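Ulvan Lyase-PL25 (Pseudoalteromonas sp. PLSV, PDB 5UAM) cleaves ulvan, the sulfated cell-wall polysaccharide of green seaweeds, as a beta-propeller lyase of polysaccharide lyase family 25. Local coordinates at residues A[220-225]-A[238-243]; A[255-260]-A[301-306]. All coordinates share one frame; numbering follows the deposited sequence.

Contact 1 of 2, residues A[220-225]-A[238-243]. With ZN (zinc ion), chain D; PO4 (phosphate ion), chain E.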
ATOM      1  N   SER A 220      13.406 -12.526  -3.404  1.00 15.93           N
ATOM      2  CA  SER A 220      12.415 -11.914  -2.533  1.00 14.60           C
ATOM      3  C   SER A 220      11.714 -10.830  -3.334  1.00 15.28           C
ATOM      4  O   SER A 220      12.237 -10.356  -4.347  1.00 15.94           O
ATOM      5  CB  SER A 220      13.128 -11.353  -1.298  1.00 16.86           C
ATOM      6  OG  SER A 220      12.255 -10.826  -0.328  1.00 17.39           O
ATOM      7  N   TRP A 221      10.519 -10.436  -2.881  1.00 15.16           N
ATOM      8  CA  TRP A 221       9.657  -9.592  -3.703  1.00 14.24           C
ATOM      9  C   TRP A 221       8.879  -8.587  -2.864  1.00 13.26           C
ATOM     10  O   TRP A 221       8.657  -8.783  -1.673  1.00 14.30           O
ATOM     11  CB  TRP A 221       8.614 -10.442  -4.431  1.00 15.69           C
ATOM     12  CG  TRP A 221       9.196 -11.511  -5.294  1.00 13.85           C
ATOM     13  CD1 TRP A 221       9.366 -12.851  -4.982  1.00 15.89           C
ATOM     14  CD2 TRP A 221       9.664 -11.354  -6.638  1.00 13.74           C
ATOM     15  NE1 TRP A 221       9.908 -13.510  -6.053  1.00 16.15           N
ATOM     16  CE2 TRP A 221      10.104 -12.618  -7.081  1.00 14.17           C
ATOM     17  CE3 TRP A 221       9.747 -10.265  -7.513  1.00 15.55           C
ATOM     18  CZ2 TRP A 221      10.617 -12.819  -8.359  1.00 16.07           C
ATOM     19  CZ3 TRP A 221      10.265 -10.462  -8.779  1.00 15.95           C
ATOM     20  CH2 TRP A 221      10.695 -11.729  -9.194  1.00 16.64           C
ATOM     21  N   TYR A 222       8.394  -7.547  -3.552  1.00 13.47           N
ATOM     22  CA  TYR A 222       7.392  -6.643  -2.989  1.00 12.40           C
ATOM     23  C   TYR A 222       6.354  -6.363  -4.065  1.00 12.96           C
ATOM     24  O   TYR A 222       6.705  -5.967  -5.181  1.00 14.59           O
ATOM     25  CB  TYR A 222       8.023  -5.318  -2.537  1.00 13.99           C
ATOM     26  CG  TYR A 222       8.925  -5.477  -1.337  1.00 13.45           C
ATOM     27  CD1 TYR A 222      10.277  -5.777  -1.509  1.00 14.43           C
ATOM     28  CD2 TYR A 222       8.449  -5.343  -0.042  1.00 12.85           C
ATOM     29  CE1 TYR A 222      11.116  -5.952  -0.423  1.00 12.73           C
ATOM     30  CE2 TYR A 222       9.266  -5.515   1.042  1.00 12.93           C
ATOM     31  CZ  TYR A 222      10.627  -5.790   0.854  1.00 12.42           C
ATOM     32  OH  TYR A 222      11.459  -5.969   1.933  1.00 15.52           O
ATOM     33  N   ALA A 223       5.083  -6.567  -3.736  1.00 12.50           N
ATOM     34  CA  ALA A 223       4.014  -6.487  -4.725  1.00 12.67           C
ATOM     35  C   ALA A 223       2.935  -5.509  -4.283  1.00 12.03           C
ATOM     36  O   ALA A 223       2.731  -5.271  -3.094  1.00 12.52           O
ATOM     37  CB  ALA A 223       3.374  -7.871  -4.947  1.00 13.78           C
ATOM     38  N   TRP A 224       2.240  -4.955  -5.270  1.00 11.98           N
ATOM     39  CA  TRP A 224       1.062  -4.126  -5.080  1.00 11.27           C
ATOM     40  C   TRP A 224      -0.014  -4.651  -6.015  1.00 12.53           C
ATOM     41  O   TRP A 224       0.162  -4.653  -7.249  1.00 12.24           O
ATOM     42  CB  TRP A 224       1.367  -2.665  -5.386  1.00 11.21           C
ATOM     43  CG  TRP A 224       0.358  -1.662  -4.901  1.00 12.35           C
ATOM     44  CD1 TRP A 224       0.410  -0.952  -3.732  1.00 12.75           C
ATOM     45  CD2 TRP A 224      -0.844  -1.245  -5.564  1.00 11.25           C
ATOM     46  NE1 TRP A 224      -0.663  -0.110  -3.636  1.00 12.47           N
ATOM     47  CE2 TRP A 224      -1.448  -0.270  -4.752  1.00 12.06           C
ATOM     48  CE3 TRP A 224      -1.459  -1.586  -6.773  1.00 12.96           C
ATOM     49  CZ2 TRP A 224      -2.642   0.350  -5.101  1.00 13.53           C
ATOM     50  CZ3 TRP A 224      -2.645  -0.960  -7.104  1.00 13.24           C
ATOM     51  CH2 TRP A 224      -3.214  -0.024  -6.288  1.00 14.22           C
ATOM     52  N   ALA A 225      -1.113  -5.109  -5.428  1.00 12.40           N
ATOM     53  CA  ALA A 225      -2.229  -5.669  -6.167  1.00 11.67           C
ATOM     54  C   ALA A 225      -3.416  -4.733  -6.104  1.00 11.70           C
ATOM     55  O   ALA A 225      -3.758  -4.216  -5.036  1.00 13.16           O
ATOM     56  CB  ALA A 225      -2.637  -7.013  -5.571  1.00 14.93           C
ATOM     57  N   ASP A 238       8.391  -5.213  -7.457  1.00 14.13           N
ATOM     58  CA  ASP A 238       9.839  -5.129  -7.633  1.00 15.23           C
ATOM     59  C   ASP A 238      10.519  -6.300  -6.935  1.00 14.67           C
ATOM     60  O   ASP A 238       9.914  -7.029  -6.140  1.00 14.57           O
ATOM     61  CB  ASP A 238      10.447  -3.752  -7.252  1.00 14.48           C
ATOM     62  CG  ASP A 238      10.332  -3.383  -5.764  1.00 15.87           C
ATOM     63  OD1 ASP A 238       9.425  -3.832  -5.054  1.00 16.28           O
ATOM     64  OD2 ASP A 238      11.175  -2.562  -5.308  1.00 16.71           O
ATOM     65  N   TYR A 239      11.784  -6.494  -7.291  1.00 15.77           N
ATOM     66  CA  TYR A 239      12.578  -7.623  -6.823  1.00 15.46           C
ATOM     67  C   TYR A 239      13.568  -7.187  -5.750  1.00 15.47           C
ATOM     68  O   TYR A 239      14.290  -6.204  -5.933  1.00 17.20           O
ATOM     69  CB  TYR A 239      13.323  -8.253  -7.990  1.00 16.43           C
ATOM     70  CG  TYR A 239      14.262  -9.367  -7.582  1.00 16.74           C
ATOM     71  CD1 TYR A 239      13.788 -10.633  -7.326  1.00 18.89           C
ATOM     72  CD2 TYR A 239      15.632  -9.151  -7.505  1.00 18.80           C
ATOM     73  CE1 TYR A 239      14.644 -11.650  -6.970  1.00 20.20           C
ATOM     74  CE2 TYR A 239      16.504 -10.172  -7.149  1.00 20.42           C
ATOM     75  CZ  TYR A 239      15.998 -11.425  -6.889  1.00 19.07           C
ATOM     76  OH  TYR A 239      16.863 -12.429  -6.542  1.00 20.98           O
ATOM     77  N   HIS A 240      13.608  -7.932  -4.652  1.00 17.05           N
ATOM     78  CA  HIS A 240      14.555  -7.716  -3.562  1.00 16.50           C
ATOM     79  C   HIS A 240      15.653  -8.780  -3.644  1.00 19.34           C
ATOM     80  O   HIS A 240      15.368  -9.986  -3.588  1.00 18.82           O
ATOM     81  CB  HIS A 240      13.807  -7.767  -2.224  1.00 15.91           C
ATOM     82  CG  HIS A 240      14.690  -7.811  -1.016  1.00 17.86           C
ATOM     83  ND1 HIS A 240      15.753  -6.954  -0.829  1.00 18.44           N
ATOM     84  CD2 HIS A 240      14.648  -8.603   0.079  1.00 17.90           C
ATOM     85  CE1 HIS A 240      16.336  -7.228   0.327  1.00 19.95           C
ATOM     86  NE2 HIS A 240      15.676  -8.217   0.906  1.00 18.10           N
ATOM     87  N   VAL A 241      16.896  -8.329  -3.813  1.00 20.07           N
ATOM     88  CA  VAL A 241      18.078  -9.182  -3.686  1.00 21.02           C
ATOM     89  C   VAL A 241      18.293  -9.361  -2.189  1.00 22.19           C
ATOM     90  O   VAL A 241      18.820  -8.467  -1.526  1.00 22.87           O
ATOM     91  CB  VAL A 241      19.319  -8.554  -4.330  1.00 23.46           C
ATOM     92  CG1 VAL A 241      20.453  -9.590  -4.379  1.00 26.38           C
ATOM     93  CG2 VAL A 241      19.023  -7.948  -5.703  1.00 28.65           C
ATOM     94  N   CYS A 242      17.896 -10.505  -1.648  1.00 21.60           N
ATOM     95  CA  CYS A 242      17.923 -10.706  -0.205  1.00 22.46           C
ATOM     96  C   CYS A 242      19.218 -11.438   0.142  1.00 24.73           C
ATOM     97  O   CYS A 242      19.296 -12.671   0.149  1.00 22.91           O
ATOM     98  CB  CYS A 242      16.671 -11.436   0.260  1.00 21.22           C
ATOM     99  SG  CYS A 242      16.542 -11.502   2.055  1.00 22.04           S
ATOM    100  N   TRP A 243      20.249 -10.658   0.448  1.00 22.78           N
ATOM    101  CA  TRP A 243      21.597 -11.183   0.610  1.00 25.82           C
ATOM    102  C   TRP A 243      21.755 -11.925   1.932  1.00 27.40           C
ATOM    103  O   TRP A 243      21.213 -11.509   2.961  1.00 27.73           O
ATOM    104  CB  TRP A 243      22.602 -10.029   0.604  1.00 26.61           C
ATOM    105  CG  TRP A 243      22.835  -9.398  -0.737  1.00 27.49           C
ATOM    106  CD1 TRP A 243      22.310  -8.216  -1.201  1.00 28.51           C
ATOM    107  CD2 TRP A 243      23.664  -9.907  -1.783  1.00 27.38           C
ATOM    108  NE1 TRP A 243      22.777  -7.963  -2.472  1.00 26.78           N
ATOM    109  CE2 TRP A 243      23.604  -8.987  -2.852  1.00 27.81           C
ATOM    110  CE3 TRP A 243      24.452 -11.051  -1.925  1.00 29.33           C
ATOM    111  CZ2 TRP A 243      24.317  -9.176  -4.040  1.00 29.92           C
ATOM    112  CZ3 TRP A 243      25.157 -11.233  -3.109  1.00 33.09           C
ATOM    113  CH2 TRP A 243      25.066 -10.311  -4.152  1.00 29.80           C
TER
HETATM  114 ZN    ZN D 502      16.066  -9.327   2.575  1.00 20.80          ZN
HETATM  115  P   PO4 E 503      10.337  -5.483   5.503  1.00 17.21           P
HETATM  116  O1  PO4 E 503      11.820  -5.567   5.808  1.00 23.07           O
HETATM  117  O2  PO4 E 503      10.071  -5.922   4.122  1.00 16.54           O
HETATM  118  O3  PO4 E 503       9.980  -4.025   5.665  1.00 22.87           O
HETATM  119  O4  PO4 E 503       9.607  -6.390   6.488  1.00 20.10           O

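Contact 2 of 2, residues A[255-260]-A[301-306]. With EDO (1,2-ethanediol), chain M; EDO (1,2-ethanediol), chain H.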
ATOM      1  N   THR A 255      20.969  -5.853   2.880  1.00 25.10           N
ATOM      2  CA  THR A 255      20.494  -4.479   2.753  1.00 27.04           C
ATOM      3  C   THR A 255      19.045  -4.487   2.269  1.00 22.53           C
ATOM      4  O   THR A 255      18.426  -5.552   2.143  1.00 24.33           O
ATOM      5  CB  THR A 255      21.335  -3.723   1.717  1.00 24.40           C
ATOM      6  OG1 THR A 255      21.139  -4.346   0.445  1.00 26.04           O
ATOM      7  CG2 THR A 255      22.834  -3.704   2.099  1.00 30.81           C
ATOM      8  N   THR A 256      18.499  -3.313   1.946  1.00 21.91           N
ATOM      9  CA  THR A 256      17.178  -3.230   1.333  1.00 20.59           C
ATOM     10  C   THR A 256      17.235  -3.215  -0.191  1.00 20.15           C
ATOM     11  O   THR A 256      16.270  -2.788  -0.831  1.00 19.65           O
ATOM     12  CB  THR A 256      16.424  -1.981   1.807  1.00 20.73           C
ATOM     13  OG1 THR A 256      17.133  -0.811   1.397  1.00 24.29           O
ATOM     14  CG2 THR A 256      16.277  -1.975   3.313  1.00 24.24           C
ATOM     15  N   GLU A 257      18.335  -3.687  -0.783  1.00 21.31           N
ATOM     16  CA  GLU A 257      18.517  -3.631  -2.230  1.00 19.61           C
ATOM     17  C   GLU A 257      17.332  -4.224  -2.974  1.00 19.58           C
ATOM     18  O   GLU A 257      16.996  -5.400  -2.802  1.00 19.19           O
ATOM     19  CB  GLU A 257      19.793  -4.387  -2.608  1.00 19.53           C
ATOM     20  CG  GLU A 257      20.127  -4.250  -4.083  1.00 20.14           C
ATOM     21  CD  GLU A 257      21.440  -4.898  -4.491  1.00 26.19           C
ATOM     22  OE1 GLU A 257      22.260  -5.253  -3.607  1.00 27.77           O
ATOM     23  OE2 GLU A 257      21.673  -5.016  -5.717  1.00 25.61           O
ATOM     24  N   ARG A 258      16.715  -3.410  -3.829  1.00 17.43           N
ATOM     25  CA  ARG A 258      15.628  -3.834  -4.695  1.00 15.66           C
ATOM     26  C   ARG A 258      15.867  -3.205  -6.054  1.00 15.69           C
ATOM     27  O   ARG A 258      16.458  -2.131  -6.147  1.00 16.47           O
ATOM     28  CB  ARG A 258      14.263  -3.369  -4.159  1.00 16.04           C
ATOM     29  CG  ARG A 258      13.912  -3.958  -2.797  1.00 15.74           C
ATOM     30  CD  ARG A 258      12.999  -3.058  -1.959  1.00 16.56           C
ATOM     31  NE  ARG A 258      11.681  -2.863  -2.555  1.00 15.11           N
ATOM     32  CZ  ARG A 258      10.580  -2.529  -1.881  1.00 14.78           C
ATOM     33  NH1 ARG A 258      10.614  -2.343  -0.574  1.00 16.18           N
ATOM     34  NH2 ARG A 258       9.435  -2.417  -2.544  1.00 14.72           N
ATOM     35  N   HIS A 259      15.418  -3.876  -7.114  1.00 15.78           N
ATOM     36  CA  HIS A 259      15.539  -3.327  -8.454  1.00 15.68           C
ATOM     37  C   HIS A 259      14.320  -3.685  -9.282  1.00 17.14           C
ATOM     38  O   HIS A 259      13.632  -4.676  -9.025  1.00 16.43           O
ATOM     39  CB  HIS A 259      16.727  -3.896  -9.215  1.00 17.57           C
ATOM     40  CG  HIS A 259      18.027  -3.731  -8.512  1.00 19.03           C
ATOM     41  ND1 HIS A 259      18.670  -2.518  -8.404  1.00 20.95           N
ATOM     42  CD2 HIS A 259      18.813  -4.637  -7.886  1.00 22.06           C
ATOM     43  CE1 HIS A 259      19.787  -2.680  -7.715  1.00 25.02           C
ATOM     44  NE2 HIS A 259      19.897  -3.958  -7.394  1.00 22.03           N
ATOM     45  N   ASP A 260      14.122  -2.877 -10.323  1.00 16.02           N
ATOM     46  CA  ASP A 260      13.252  -3.165 -11.466  1.00 15.72           C
ATOM     47  C   ASP A 260      11.779  -3.119 -11.094  1.00 15.43           C
ATOM     48  O   ASP A 260      11.417  -2.946  -9.924  1.00 18.56           O
ATOM     49  CB  ASP A 260      13.629  -4.502 -12.124  1.00 15.46           C
ATOM     50  CG  ASP A 260      15.096  -4.560 -12.528  1.00 17.50           C
ATOM     51  OD1 ASP A 260      15.725  -3.501 -12.784  1.00 18.12           O
ATOM     52  OD2 ASP A 260      15.644  -5.690 -12.608  1.00 22.50           O
ATOM     53  N   GLU A 301      21.239   0.132 -11.923  1.00 22.65           N
ATOM     54  CA  GLU A 301      21.757   0.058 -10.565  1.00 21.65           C
ATOM     55  C   GLU A 301      20.892   0.826  -9.568  1.00 21.15           C
ATOM     56  O   GLU A 301      21.175   0.774  -8.367  1.00 24.17           O
ATOM     57  CB  GLU A 301      23.188   0.596 -10.527  1.00 24.26           C
ATOM     58  CG  GLU A 301      24.174  -0.307 -11.261  1.00 26.05           C
ATOM     59  CD  GLU A 301      25.582   0.227 -11.263  1.00 31.75           C
ATOM     60  OE1 GLU A 301      25.827   1.272 -10.622  1.00 38.01           O
ATOM     61  OE2 GLU A 301      26.447  -0.399 -11.917  1.00 37.45           O
ATOM     62  N   LEU A 302      19.859   1.525 -10.020  1.00 19.35           N
ATOM     63  CA  LEU A 302      19.011   2.250  -9.085  1.00 17.92           C
ATOM     64  C   LEU A 302      18.271   1.272  -8.185  1.00 19.24           C
ATOM     65  O   LEU A 302      17.811   0.216  -8.629  1.00 20.90           O
ATOM     66  CB  LEU A 302      17.993   3.107  -9.824  1.00 18.61           C
ATOM     67  CG  LEU A 302      18.574   4.196 -10.723  1.00 20.39           C
ATOM     68  CD1 LEU A 302      17.434   4.916 -11.396  1.00 22.72           C
ATOM     69  CD2 LEU A 302      19.454   5.157  -9.938  1.00 24.83           C
ATOM     70  N   TRP A 303      18.145   1.640  -6.911  1.00 18.24           N
ATOM     71  CA  TRP A 303      17.387   0.873  -5.938  1.00 17.04           C
ATOM     72  C   TRP A 303      15.937   1.350  -5.921  1.00 18.42           C
ATOM     73  O   TRP A 303      15.657   2.558  -5.965  1.00 17.08           O
ATOM     74  CB  TRP A 303      17.983   1.047  -4.546  1.00 17.99           C
ATOM     75  CG  TRP A 303      19.292   0.347  -4.326  1.00 18.82           C
ATOM     76  CD1 TRP A 303      20.222  -0.008  -5.273  1.00 18.92           C
ATOM     77  CD2 TRP A 303      19.820  -0.104  -3.067  1.00 21.13           C
ATOM     78  NE1 TRP A 303      21.280  -0.648  -4.675  1.00 22.56           N
ATOM     79  CE2 TRP A 303      21.053  -0.719  -3.325  1.00 21.47           C
ATOM     80  CE3 TRP A 303      19.357  -0.048  -1.747  1.00 21.08           C
ATOM     81  CZ2 TRP A 303      21.845  -1.262  -2.313  1.00 22.79           C
ATOM     82  CZ3 TRP A 303      20.145  -0.587  -0.745  1.00 20.04           C
ATOM     83  CH2 TRP A 303      21.368  -1.192  -1.033  1.00 23.61           C
ATOM     84  N   THR A 304      15.011   0.399  -5.830  1.00 15.46           N
ATOM     85  CA  THR A 304      13.588   0.688  -5.965  1.00 14.39           C
ATOM     86  C   THR A 304      12.828   0.565  -4.652  1.00 14.15           C
ATOM     87  O   THR A 304      13.277  -0.042  -3.673  1.00 15.82           O
ATOM     88  CB  THR A 304      12.940  -0.237  -7.004  1.00 16.85           C
ATOM     89  OG1 THR A 304      13.298  -1.588  -6.704  1.00 16.42           O
ATOM     90  CG2 THR A 304      13.426   0.135  -8.397  1.00 16.17           C
ATOM     91  N   PHE A 305      11.658   1.181  -4.657  1.00 14.91           N
ATOM     92  CA  PHE A 305      10.656   1.017  -3.619  1.00 14.73           C
ATOM     93  C   PHE A 305       9.339   1.065  -4.361  1.00 14.59           C
ATOM     94  O   PHE A 305       9.070   2.023  -5.092  1.00 15.11           O
ATOM     95  CB  PHE A 305      10.745   2.146  -2.579  1.00 14.97           C
ATOM     96  CG  PHE A 305       9.783   2.003  -1.423  1.00 13.36           C
ATOM     97  CD1 PHE A 305      10.077   1.167  -0.365  1.00 15.05           C
ATOM     98  CD2 PHE A 305       8.601   2.729  -1.398  1.00 15.20           C
ATOM     99  CE1 PHE A 305       9.187   1.046   0.700  1.00 17.93           C
ATOM    100  CE2 PHE A 305       7.734   2.609  -0.340  1.00 15.41           C
ATOM    101  CZ  PHE A 305       8.032   1.777   0.690  1.00 15.13           C
ATOM    102  N   ASN A 306       8.568   0.001  -4.256  1.00 14.88           N
ATOM    103  CA  ASN A 306       7.428  -0.165  -5.134  1.00 15.16           C
ATOM    104  C   ASN A 306       6.360   0.904  -4.897  1.00 15.36           C
ATOM    105  O   ASN A 306       6.248   1.511  -3.818  1.00 15.04           O
ATOM    106  CB  ASN A 306       6.845  -1.565  -4.962  1.00 13.99           C
ATOM    107  CG  ASN A 306       6.023  -1.993  -6.125  1.00 15.95           C
ATOM    108  OD1 ASN A 306       6.277  -1.614  -7.254  1.00 19.61           O
ATOM    109  ND2 ASN A 306       5.016  -2.813  -5.850  1.00 15.50           N
TER
HETATM  110  C1  EDO M 511       6.827  -2.262   1.197  1.00 37.37           C
HETATM  111  O1  EDO M 511       8.254  -2.266   1.152  1.00 19.22           O
HETATM  112  C2  EDO M 511       6.345  -1.562  -0.048  1.00 37.44           C
HETATM  113  O2  EDO M 511       6.736  -2.245  -1.226  1.00 17.27           O
HETATM  114  C1  EDO H 506      13.454   1.546   1.185  1.00 42.84           C
HETATM  115  O1  EDO H 506      13.186   2.803   0.525  1.00 26.48           O
HETATM  116  C2  EDO H 506      14.107   0.531   0.236  1.00 35.03           C
HETATM  117  O2  EDO H 506      15.495   0.853  -0.000  1.00 37.47           O
HETATM  118  O   HOH W   1      15.728  -0.571  -2.409  1.00 19.17           O

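Contact 1 of 2, residues A[220-225]-A[238-243]
The antiparallel beta hairpin of strands 217-227 and 232-243 carries two zinc ligands and a substrate-binding tyrosine, and its S220, W221 and Y222 pair with H240, Y239 and D238. Backbone bonds run both ways at the two hydrogen-bonded pairs: H240 N to S220 O (2.8 Å), with a weak return bond, and Y222 N to D238 O (3.0 Å) beside D238 N to Y222 O. At the non-hydrogen-bonded pair, W221 and Y239 form a T-shaped contact, planes 73° apart, with CD1 of Y239 over the six-membered ring near CH2 of W221 (3.8 Å). Broad aromatics suit this face, which helix 287-293 covers.

On the other face, short S220 packs against H240, OG at the imidazole edge, 3.3 Å from H240 CD2, and bonded to H184 O. Zinc is held by H240 NE2 (2.0 Å) and C242 SG (2.3 Å), with H184 and H254 completing the site; E257 O accepts from H240 ND1. Y222 lies alongside H240 and gives its OH to phosphate O2 (2.6 Å). Zinc ties H184 to H240 on the Y222 face, and the phosphate, also bound by H99, H119, R180 and H184, probably marks where an anionic substrate group sits.

Contact 2 of 2, residues A[255-260]-A[301-306]
Strands 258-260 and 303-306 cross nearly perpendicular, at 85°, and a single backbone bond, T304 N to R258 O (2.9 Å), joins them where H259 and T304 come closest. W303 CA also points its hydrogen at R258 O. The indole of W303 is the main apolar surface: E257 CA sits over its six-membered ring in a CH-pi contact, 3.6 Å from the centroid, and CB and CG continue across the indole, CG 3.7 Å from W303 CE2. With CG anti to the backbone N (chi1 -174°), E257 runs on extended until the anti lone pair of OE2 takes a bond from H259 NE2 (2.7 Å). ND1 of H259 donates to L302 O (2.9 Å). Both ring nitrogens thus donate, which would be consistent with a protonated, positively charged imidazole beside the E257 carboxylate. An ST turn, E257 N to T255 OG1, shapes the loop beside the indole, and a water joins T256 O to T304 O.

R258 runs alongside F305, bent at chi3 (64°), with F305 CA over one face of its guanidinium; NH1 lies 3.6 Å from F305 CD1, and both terminal nitrogens bind an ethanediol. Its NE forms a salt bridge with D238. Strand 232-243 therefore flanks R258 on one side of the junction, whereas strand 317-324 pairs with 303-311 and packs on T304 through I321 and A323.

Overall arrangement
Contact 1 closes before contact 2 opens along the chain, and their centres lie 9 Å apart on the same side of the molecule. Strands 232-243 and 258-267 are antiparallel neighbours in one sheet, whereas strand 303-311 begins the next four-stranded antiparallel sheet; contact 2 thus bridges successive sheets of the beta-propeller. Direct bonds tie the pair together: D238 OD2 to T304 OG1 (2.7 Å) and H240 ND1 to E257 O (2.8 Å). The second makes the E257 carbonyl a second-shell partner of the zinc ligand H240, while another ligand, H254, immediately precedes segment 255-260. R258 also makes a cation-pi contact with Y222, so the inter-sheet junction borders a substrate-binding residue.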